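Long-range contact in A rubisco-like protein (Burkholderia fungorum, PDB 3NWR), which is a rubisco-like protein, classed as a lyase, that probably acts on a phosphorylated, enolisable substrate as its relatives do: residues A[159-167]-A[374-385]. Residues are numbered along the deposited sequence; the frame is centred on the assembly and turned at random.
With SO4 (sulfate ion), chain C; SO4 (sulfate ion), chain B.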
# COMPACT_ATOMS: atom_id res chain seq x y z
N LYS A 159 4.67 16.12 30.71
CA LYS A 159 3.37 15.95 31.36
C LYS A 159 2.22 16.86 30.93
O LYS A 159 1.10 16.38 30.73
CB LYS A 159 3.53 15.98 32.88
CG LYS A 159 4.37 14.82 33.40
CD LYS A 159 3.88 13.50 32.80
CE LYS A 159 4.78 12.33 33.20
NZ LYS A 159 4.24 11.04 32.66
N ASP A 160 2.50 18.15 30.80
CA ASP A 160 1.44 19.15 30.63
C ASP A 160 1.78 20.14 29.52
O ASP A 160 1.62 21.36 29.68
CB ASP A 160 1.22 19.92 31.93
CG ASP A 160 0.60 19.07 33.02
OD1 ASP A 160 -0.48 18.49 32.78
OD2 ASP A 160 1.19 18.98 34.12
N ARG A 161 2.26 19.60 28.41
CA ARG A 161 2.62 20.36 27.22
C ARG A 161 2.83 19.34 26.11
O ARG A 161 2.95 18.15 26.40
CB ARG A 161 3.91 21.15 27.42
CG ARG A 161 5.13 20.30 27.77
CD ARG A 161 6.39 21.14 27.74
NE ARG A 161 7.59 20.38 28.09
CZ ARG A 161 8.29 19.66 27.22
NH1 ARG A 161 7.92 19.58 25.95
NH2 ARG A 161 9.38 19.03 27.64
N PRO A 162 2.87 19.77 24.85
CA PRO A 162 3.18 18.79 23.81
C PRO A 162 4.63 18.35 23.88
O PRO A 162 5.48 19.02 24.47
CB PRO A 162 2.95 19.57 22.51
CG PRO A 162 1.98 20.63 22.89
CD PRO A 162 2.41 21.05 24.27
N MET A 163 4.91 17.21 23.25
CA MET A 163 6.29 16.77 23.09
C MET A 163 6.83 17.39 21.81
O MET A 163 6.13 17.41 20.78
CB MET A 163 6.33 15.24 23.04
CG MET A 163 5.98 14.61 24.39
SD MET A 163 4.94 13.14 24.35
CE MET A 163 3.34 13.86 23.97
N ILE A 164 8.05 17.92 21.88
CA ILE A 164 8.64 18.65 20.77
C ILE A 164 9.69 17.77 20.11
O ILE A 164 10.58 17.26 20.79
CB ILE A 164 9.31 19.95 21.24
CG1 ILE A 164 8.36 20.78 22.13
CG2 ILE A 164 9.82 20.75 20.05
CD1 ILE A 164 7.01 21.11 21.51
N GLY A 165 9.57 17.59 18.80
CA GLY A 165 10.48 16.70 18.09
C GLY A 165 11.17 17.36 16.92
O GLY A 165 10.78 18.44 16.46
N THR A 166 12.21 16.70 16.43
CA THR A 166 12.86 17.14 15.21
C THR A 166 13.40 15.94 14.46
O THR A 166 13.40 14.82 14.98
CB THR A 166 13.98 18.17 15.50
OG1 THR A 166 14.32 18.86 14.29
CG2 THR A 166 15.20 17.47 16.05
N ILE A 167 13.84 16.16 13.21
CA ILE A 167 14.28 15.07 12.35
C ILE A 167 15.77 15.23 12.05
O ILE A 167 16.26 16.33 11.86
CB ILE A 167 13.50 15.02 11.00
CG1 ILE A 167 11.99 14.97 11.24
CG2 ILE A 167 13.93 13.81 10.16
CD1 ILE A 167 11.37 16.33 11.53
N THR A 374 -3.07 19.28 24.66
CA THR A 374 -1.64 19.29 24.37
C THR A 374 -1.12 17.91 24.00
O THR A 374 0.09 17.72 23.89
CB THR A 374 -0.79 19.81 25.56
OG1 THR A 374 -0.97 18.96 26.70
CG2 THR A 374 -1.18 21.25 25.91
N ASP A 375 -2.04 16.96 23.82
CA ASP A 375 -1.67 15.56 23.54
C ASP A 375 -1.27 15.38 22.07
O ASP A 375 -2.04 14.88 21.23
CB ASP A 375 -2.81 14.62 23.93
CG ASP A 375 -2.99 14.54 25.45
OD1 ASP A 375 -2.08 14.90 26.21
OD2 ASP A 375 -4.06 14.09 25.91
N LEU A 376 -0.06 15.82 21.77
CA LEU A 376 0.43 15.80 20.40
C LEU A 376 1.95 15.84 20.38
O LEU A 376 2.60 16.28 21.33
CB LEU A 376 -0.17 16.98 19.62
CG LEU A 376 0.22 18.36 20.13
CD1 LEU A 376 1.34 18.97 19.28
CD2 LEU A 376 -0.99 19.29 20.19
N LEU A 377 2.50 15.33 19.28
CA LEU A 377 3.92 15.43 18.98
C LEU A 377 4.11 16.49 17.91
O LEU A 377 3.55 16.38 16.82
CB LEU A 377 4.45 14.07 18.51
CG LEU A 377 5.90 13.99 18.02
CD1 LEU A 377 6.88 14.43 19.10
CD2 LEU A 377 6.22 12.57 17.56
N PHE A 378 4.88 17.53 18.24
CA PHE A 378 5.07 18.69 17.38
C PHE A 378 6.46 18.65 16.76
O PHE A 378 7.46 18.94 17.44
CB PHE A 378 4.89 19.95 18.23
CG PHE A 378 4.75 21.23 17.43
CD1 PHE A 378 3.58 21.51 16.74
CD2 PHE A 378 5.78 22.17 17.40
CE1 PHE A 378 3.44 22.70 16.02
CE2 PHE A 378 5.65 23.37 16.70
CZ PHE A 378 4.48 23.62 16.00
N MET A 379 6.53 18.28 15.49
CA MET A 379 7.80 18.13 14.79
C MET A 379 8.17 19.41 14.09
O MET A 379 7.44 19.87 13.21
CB MET A 379 7.72 17.01 13.74
CG MET A 379 7.24 15.67 14.28
SD MET A 379 8.39 14.93 15.45
CE MET A 379 9.90 14.97 14.52
N SER A 380 9.32 19.97 14.47
CA SER A 380 9.81 21.20 13.88
C SER A 380 11.22 20.99 13.34
O SER A 380 12.08 20.45 14.04
CB SER A 380 9.77 22.32 14.92
OG SER A 380 10.19 23.57 14.37
N GLY A 381 11.45 21.39 12.09
CA GLY A 381 12.76 21.30 11.48
C GLY A 381 13.45 22.65 11.51
O GLY A 381 14.03 23.03 12.52
N GLY A 382 13.36 23.39 10.41
CA GLY A 382 13.94 24.71 10.36
C GLY A 382 13.37 25.65 11.42
O GLY A 382 14.06 26.56 11.88
N GLY A 383 12.12 25.43 11.81
CA GLY A 383 11.50 26.26 12.84
C GLY A 383 12.28 26.27 14.14
O GLY A 383 12.17 27.20 14.95
N ILE A 384 13.07 25.21 14.35
CA ILE A 384 13.97 25.11 15.49
C ILE A 384 15.41 25.34 15.06
O ILE A 384 16.11 26.20 15.61
CB ILE A 384 13.86 23.72 16.13
CG1 ILE A 384 12.65 23.65 17.06
CG2 ILE A 384 15.13 23.39 16.91
CD1 ILE A 384 12.31 22.22 17.49
N LEU A 385 15.84 24.60 14.05
CA LEU A 385 17.26 24.54 13.70
C LEU A 385 17.79 25.78 12.99
O LEU A 385 19.00 26.03 13.00
CB LEU A 385 17.55 23.29 12.86
CG LEU A 385 17.17 21.97 13.55
CD1 LEU A 385 17.64 20.80 12.71
CD2 LEU A 385 17.76 21.90 14.96
S SO4 C . 11.85 20.03 30.16
O1 SO4 C . 11.69 21.40 30.63
O2 SO4 C . 10.59 19.31 30.35
O3 SO4 C . 12.91 19.38 30.92
O4 SO4 C . 12.20 20.05 28.74
S SO4 B . 10.56 22.59 7.43
O1 SO4 B . 11.69 22.11 8.23
O2 SO4 B . 9.93 23.73 8.09
O3 SO4 B . 9.59 21.52 7.28
O4 SO4 B . 11.03 22.99 6.11
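Met-163, Ile-164 and Gly-165 pair in parallel with Leu-377, Phe-378 and Met-379, joining the first and last strands of the catalytic domain's sheet and so closing its TIM barrel. Four backbone hydrogen bonds alternate between the strands. Phe-378 N reaches Met-163 O at 2.8 Å and 177°, whereas Gly-165 N meets Phe-378 O from above the carbonyl plane. One residue beyond Met-379, Ser-380 N donates to Gly-165 O. A chi1 of -163° swings Thr-166 OG1 away from its own N to Ser-380 O (2.8 Å), so a side chain makes the last bond between these segments.

Apolar side chains pack on both faces. The branched Ile-164 divides its contacts: CD1 lies beside Phe-378 CB, and CG2 touches Ile-384 CD1 at 3.9 Å. Trp-402 meets the Phe-378 ring edge-to-face. On the other face, the bent Met-379 chain lays SD over Gly-165 CA (3.8 Å), where a side chain would otherwise sit, and its CE meets Ile-167 CD1 at about a right angle. The rigid Pro-162 ring sets CD against Thr-374 CB and CB against Leu-376 CD1.

Two sulfates, probably from the crystallisation liquor, mark the ends. Arg-161, salt-bridged to Asp-192 through NH1, donates from NH2 to O2 of one at 168°, at the guanidinium edge; Arg-399 and Arg-228 bind it too. The other, also held by Lys-324 and Gly-358, probably marks a rubisco phosphate site: after N-cap Gly-381, Gly-382 N donates to its O1 at 3.0 Å.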